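Local coordinates for putative mandelate racemase (PDB 3OZM), which probably acts, as a magnesium-dependent member of the enolase superfamily, on sugar diacids, binding m-xylarate and L-lyxarate, at the interface of chains A and B. Numbering follows the deposited sequence. Chains: chain A/B, Putative mandelate racemase.

Contacts 1 and 2 are patches of one two-fold symmetric interface, their C-alpha centres about 19 Å apart. Contact 1 is off the axis and uses unlike surfaces: the start of helix 81-97 and helix 102-122 of chain A receive the loop after helix 126-129 of chain B, so its twin recurs with the chains exchanged. Contact 2 lies on the axis, where helix 284-296 of each chain meets its own copy. They share no residue. Contact 1 joins chain A's N-terminal family region to its partner, contact 2 joins the two enolase C-terminal regions, and both may brace the dimer, although the structure alone does not prove it.

Contact 1: the interface of chains A and B. Residues chain A 79-83, 115, 118, 122; chain B 128, 130-133, 321.
Backbone carbonyls of a chain B loop carry most of the polar recognition in this patch of the dimer interface, and chain A supplies the donors. The amide of A:Asn82 holds two of them: ND2 gives one N-H to O of B:Gly132 at 2.9 Å, nearly straight (168° at H), and the other to O of B:Leu130. Both acceptors lie in the amide plane, which should fix the group's rotation; asparagine suits the place because its short arm carries two N-H groups. At the start of helix 81-97, where backbone N-H groups lack partners within the helix, N of A:Asn82 bonds to O of B:Gly131 at 3.1 Å and N of A:Tyr83 to a lone pair of O of B:Lys133.

A:Lys118 reaches in from helix 102-122, its chain bent at chi3 and chi4. NZ meets a lone pair of O of B:Gln128 at 2.8 Å and one of O of its own A:Ala79, and lies 3.1 Å from OE1 of B:Gln128, a further hydrogen bond.

Apolar contact is slight. CH2 of A:Trp115 packs on CA of B:Gly131, a residue with positive phi (96°) that suits glycine, while CE of A:Met122 touches CB of B:Gln128.

Water 1 joins OD1 of A:Asn80 to OE1 of B:Gln128 and sits 2.9 Å from N of B:Lys133.

Contact 2: the interface of chains A and B. Residues chain A 259, 289, 292-293, 295-296; chain B 259, 289, 292-293, 296.
This is a symmetric helix-to-helix interface on the two-fold axis, where helix 284-296 of chain A packs against the same helix of chain B and helps hold the two subunits of the deposited dimer together. Small residues make the close approach possible. CB of A:Ala292 rests on CA of B:Ala289 at 3.8 Å, the exchanged pair does the same, and the methyls of A:Ala292 and B:Ala292 meet obliquely at 4.0 Å. Alanine suits these positions because a single methyl lets the helix backbones draw near.

Two serine pairs flank this apolar centre. OG of A:Ser293 and OG of B:Ser296 are hydrogen bonded at 2.6 Å, and OG of A:Ser296 and OG of B:Ser293 at 2.5 Å; which hydroxyl donates is not settled by these two bonds alone. In all four serines OG stands anti to the carbonyl carbon, beside the backbone N (chi1 -63° in A:Ser293). From there A:Ser293 also donates to O of A:Ala289, one turn earlier, at 2.9 Å, from above the carbonyl plane. With its hydrogen spent there, OG of A:Ser293 would act as acceptor toward B:Ser296, and the twin likewise. Serine fits because its hydroxyl can give one bond and take another in little space.

A:Arg259 and B:Arg259 border the patch. Their aliphatic stems lie along the partner's Ser296, CD of A:Arg259 being 3.7 Å from CA of B:Ser296. In B:Arg259 the guanidinium also reaches across, with NH1 3.3 Å from CB of A:Ala295. In A:Arg259 CG occupies the crowded position between backbone N and carbonyl carbon (chi1 71°), and the chain bends at chi3 so that one guanidinium face lies over CB of A:Ala289 in its own chain. Water 2 joins O of A:Arg259 to OG of B:Ser296.

In the fold, helices 258-267 and 284-296 both belong to the enolase C-terminal region, flanking the short strand 273-274 in sequence.

Contact 1: the interface of chains A and B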
loop_
_atom_site.group_PDB
_atom_site.type_symbol
_atom_site.label_atom_id
_atom_site.label_comp_id
_atom_site.label_asym_id
_atom_site.label_seq_id
_atom_site.Cartn_x
_atom_site.Cartn_y
_atom_site.Cartn_z
ATOM N N ALA A 79 5.509 4.119 -17.639
ATOM C CA ALA A 79 5.054 4.865 -16.467
ATOM C C ALA A 79 3.867 4.195 -15.791
ATOM O O ALA A 79 3.633 4.406 -14.599
ATOM C CB ALA A 79 4.692 6.293 -16.848
ATOM N N ASN A 80 3.086 3.434 -16.554
ATOM C CA ASN A 80 1.881 2.813 -16.006
ATOM C C ASN A 80 2.184 1.468 -15.352
ATOM O O ASN A 80 1.678 0.421 -15.780
ATOM C CB ASN A 80 0.827 2.614 -17.102
ATOM C CG ASN A 80 0.380 3.922 -17.735
ATOM O OD1 ASN A 80 0.180 4.930 -17.051
ATOM N ND2 ASN A 80 0.193 3.900 -19.048
ATOM N N ILE A 81 3.012 1.493 -14.316
ATOM C CA ILE A 81 3.437 0.257 -13.664
ATOM C C ILE A 81 2.260 -0.582 -13.154
ATOM O O ILE A 81 2.213 -1.801 -13.367
ATOM C CB ILE A 81 4.435 0.547 -12.533
ATOM C CG1 ILE A 81 5.608 1.373 -13.073
ATOM C CG2 ILE A 81 4.902 -0.776 -11.887
ATOM C CD1 ILE A 81 6.727 1.640 -12.055
ATOM N N ASN A 82 1.306 0.066 -12.494
ATOM C CA ASN A 82 0.112 -0.632 -12.003
ATOM C C ASN A 82 -0.666 -1.341 -13.115
ATOM O O ASN A 82 -1.034 -2.512 -12.978
ATOM C CB ASN A 82 -0.778 0.329 -11.196
ATOM C CG ASN A 82 -0.098 0.802 -9.926
ATOM O OD1 ASN A 82 0.316 -0.011 -9.108
ATOM N ND2 ASN A 82 0.034 2.116 -9.758
ATOM N N TYR A 83 -0.900 -0.643 -14.222
ATOM C CA TYR A 83 -1.563 -1.257 -15.372
ATOM C C TYR A 83 -0.784 -2.473 -15.889
ATOM O O TYR A 83 -1.355 -3.543 -16.108
ATOM C CB TYR A 83 -1.723 -0.240 -16.505
ATOM C CG TYR A 83 -2.185 -0.860 -17.804
ATOM C CD1 TYR A 83 -3.490 -1.304 -17.948
ATOM C CD2 TYR A 83 -1.318 -1.002 -18.883
ATOM C CE1 TYR A 83 -3.929 -1.877 -19.117
ATOM C CE2 TYR A 83 -1.753 -1.578 -20.078
ATOM C CZ TYR A 83 -3.063 -2.013 -20.177
ATOM O OH TYR A 83 -3.525 -2.592 -21.338
ATOM N N TRP A 115 10.257 0.268 -11.852
ATOM C CA TRP A 115 10.408 1.243 -10.773
ATOM C C TRP A 115 11.757 1.970 -10.841
ATOM O O TRP A 115 11.828 3.172 -10.588
ATOM C CB TRP A 115 10.190 0.583 -9.395
ATOM C CG TRP A 115 8.746 0.489 -9.010
ATOM C CD1 TRP A 115 7.934 -0.609 -9.114
ATOM C CD2 TRP A 115 7.939 1.531 -8.434
ATOM N NE1 TRP A 115 6.673 -0.310 -8.643
ATOM C CE2 TRP A 115 6.648 0.997 -8.232
ATOM C CE3 TRP A 115 8.181 2.867 -8.087
ATOM C CZ2 TRP A 115 5.607 1.744 -7.676
ATOM C CZ3 TRP A 115 7.141 3.616 -7.548
ATOM C CH2 TRP A 115 5.869 3.050 -7.346
ATOM N N LYS A 118 11.318 4.395 -13.650
ATOM C CA LYS A 118 10.514 5.538 -13.235
ATOM C C LYS A 118 11.351 6.514 -12.401
ATOM O O LYS A 118 11.314 7.739 -12.616
ATOM C CB LYS A 118 9.279 5.059 -12.457
ATOM C CG LYS A 118 8.340 6.173 -12.042
ATOM C CD LYS A 118 7.141 5.609 -11.264
ATOM C CE LYS A 118 6.103 5.040 -12.220
ATOM N NZ LYS A 118 5.267 6.120 -12.833
ATOM N N MET A 122 12.452 10.371 -13.350
ATOM C CA MET A 122 12.122 11.500 -12.486
ATOM C C MET A 122 13.331 12.078 -11.760
ATOM O O MET A 122 13.203 13.070 -11.040
ATOM C CB MET A 122 11.109 11.057 -11.422
ATOM C CG MET A 122 9.777 10.629 -11.987
ATOM S SD MET A 122 8.706 10.122 -10.625
ATOM C CE MET A 122 7.210 9.716 -11.502
ATOM N N GLN B 128 1.573 9.461 -10.853
ATOM C CA GLN B 128 2.803 8.889 -11.389
ATOM C C GLN B 128 3.717 8.398 -10.275
ATOM O O GLN B 128 4.399 7.390 -10.435
ATOM C CB GLN B 128 3.577 9.885 -12.259
ATOM C CG GLN B 128 2.883 10.210 -13.559
ATOM C CD GLN B 128 2.886 9.061 -14.563
ATOM O OE1 GLN B 128 3.132 7.897 -14.225
ATOM N NE2 GLN B 128 2.606 9.391 -15.810
ATOM N N LEU B 130 2.715 7.158 -7.593
ATOM C CA LEU B 130 2.064 5.982 -7.012
ATOM C C LEU B 130 2.118 4.757 -7.929
ATOM O O LEU B 130 1.345 3.815 -7.755
ATOM C CB LEU B 130 0.611 6.315 -6.663
ATOM C CG LEU B 130 0.370 7.501 -5.725
ATOM C CD1 LEU B 130 -1.134 7.748 -5.558
ATOM C CD2 LEU B 130 1.056 7.261 -4.382
ATOM N N GLY B 131 3.034 4.772 -8.894
ATOM C CA GLY B 131 3.217 3.663 -9.815
ATOM C C GLY B 131 2.489 3.837 -11.140
ATOM O O GLY B 131 2.409 2.905 -11.946
ATOM N N GLY B 132 1.956 5.030 -11.380
ATOM C CA GLY B 132 1.250 5.294 -12.624
ATOM C C GLY B 132 -0.183 4.782 -12.645
ATOM O O GLY B 132 -0.671 4.186 -11.685
ATOM N N LYS B 133 -0.872 5.009 -13.755
ATOM C CA LYS B 133 -2.258 4.571 -13.872
ATOM C C LYS B 133 -2.435 3.057 -13.960
ATOM O O LYS B 133 -1.600 2.341 -14.518
ATOM C CB LYS B 133 -2.908 5.220 -15.094
ATOM C CG LYS B 133 -3.006 6.731 -14.973
ATOM C CD LYS B 133 -3.614 7.357 -16.217
ATOM C CE LYS B 133 -3.899 8.840 -15.979
ATOM N NZ LYS B 133 -4.278 9.527 -17.246
ATOM N N ALA B 321 -4.766 5.094 -10.093
ATOM C CA ALA B 321 -3.620 4.201 -9.918
ATOM C C ALA B 321 -3.979 2.825 -9.375
ATOM O O ALA B 321 -3.170 1.910 -9.436
ATOM C CB ALA B 321 -2.604 4.844 -8.980
HETATM O O HOH W 1 0.831 6.686 -15.410
#

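Contact 2: the interface of chains A and B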
loop_
_atom_site.group_PDB
_atom_site.type_symbol
_atom_site.label_atom_id
_atom_site.label_comp_id
_atom_site.label_asym_id
_atom_site.label_seq_id
_atom_site.Cartn_x
_atom_site.Cartn_y
_atom_site.Cartn_z
ATOM N N ARG A 259 0.181 -11.143 -2.554
ATOM C CA ARG A 259 -0.506 -10.790 -1.319
ATOM C C ARG A 259 -1.497 -11.873 -0.903
ATOM O O ARG A 259 -1.864 -11.980 0.278
ATOM C CB ARG A 259 -1.231 -9.447 -1.478
ATOM C CG ARG A 259 -2.445 -9.500 -2.387
ATOM C CD ARG A 259 -2.962 -8.084 -2.695
ATOM N NE ARG A 259 -2.075 -7.401 -3.632
ATOM C CZ ARG A 259 -2.143 -6.103 -3.917
ATOM N NH1 ARG A 259 -3.049 -5.334 -3.319
ATOM N NH2 ARG A 259 -1.292 -5.574 -4.789
ATOM N N ALA A 289 2.032 -3.448 -1.212
ATOM C CA ALA A 289 0.707 -3.867 -0.768
ATOM C C ALA A 289 0.754 -4.833 0.416
ATOM O O ALA A 289 -0.065 -4.750 1.332
ATOM C CB ALA A 289 -0.080 -4.467 -1.928
ATOM N N ALA A 292 1.627 -2.963 3.610
ATOM C CA ALA A 292 0.459 -2.253 4.119
ATOM C C ALA A 292 -0.519 -3.203 4.788
ATOM O O ALA A 292 -1.064 -2.896 5.858
ATOM C CB ALA A 292 -0.239 -1.505 3.003
ATOM N N SER A 293 -0.762 -4.342 4.144
ATOM C CA SER A 293 -1.679 -5.346 4.669
ATOM C C SER A 293 -1.197 -5.914 6.004
ATOM O O SER A 293 -1.995 -6.123 6.915
ATOM C CB SER A 293 -1.887 -6.464 3.645
ATOM O OG SER A 293 -2.489 -5.949 2.464
ATOM N N ALA A 295 0.593 -4.265 8.184
ATOM C CA ALA A 295 0.357 -3.213 9.167
ATOM C C ALA A 295 -1.111 -3.143 9.589
ATOM O O ALA A 295 -1.418 -2.964 10.768
ATOM C CB ALA A 295 0.810 -1.873 8.621
ATOM N N SER A 296 -2.014 -3.243 8.617
ATOM C CA SER A 296 -3.440 -3.232 8.918
ATOM C C SER A 296 -3.818 -4.322 9.912
ATOM O O SER A 296 -4.698 -4.126 10.752
ATOM C CB SER A 296 -4.270 -3.413 7.644
ATOM O OG SER A 296 -4.200 -2.271 6.823
ATOM N N ARG B 259 -6.624 2.864 8.889
ATOM C CA ARG B 259 -6.740 1.465 8.473
ATOM C C ARG B 259 -7.295 0.573 9.574
ATOM O O ARG B 259 -7.847 -0.494 9.289
ATOM C CB ARG B 259 -5.386 0.934 7.998
ATOM C CG ARG B 259 -4.377 0.757 9.124
ATOM C CD ARG B 259 -3.004 0.477 8.551
ATOM N NE ARG B 259 -2.357 1.704 8.100
ATOM C CZ ARG B 259 -1.245 1.729 7.376
ATOM N NH1 ARG B 259 -0.677 0.592 6.997
ATOM N NH2 ARG B 259 -0.713 2.889 7.014
ATOM N N ALA B 289 -2.733 2.602 2.016
ATOM C CA ALA B 289 -2.639 1.383 2.814
ATOM C C ALA B 289 -3.985 0.681 2.854
ATOM O O ALA B 289 -4.067 -0.551 2.768
ATOM C CB ALA B 289 -2.181 1.715 4.226
ATOM N N ALA B 292 -4.798 -1.079 -0.445
ATOM C CA ALA B 292 -4.038 -2.326 -0.527
ATOM C C ALA B 292 -4.614 -3.404 0.372
ATOM O O ALA B 292 -4.691 -4.570 -0.014
ATOM C CB ALA B 292 -2.562 -2.077 -0.165
ATOM N N SER B 293 -5.010 -3.011 1.572
ATOM C CA SER B 293 -5.571 -3.958 2.526
ATOM C C SER B 293 -6.923 -4.505 2.053
ATOM O O SER B 293 -7.244 -5.669 2.285
ATOM C CB SER B 293 -5.679 -3.328 3.915
ATOM O OG SER B 293 -4.389 -3.004 4.405
ATOM N N SER B 296 -6.048 -7.143 -0.668
ATOM C CA SER B 296 -5.584 -8.373 -0.034
ATOM C C SER B 296 -6.740 -9.255 0.423
ATOM O O SER B 296 -6.647 -10.478 0.369
ATOM C CB SER B 296 -4.693 -8.063 1.168
ATOM O OG SER B 296 -3.419 -7.630 0.736
HETATM O O HOH W 2 -1.814 -9.736 2.351
#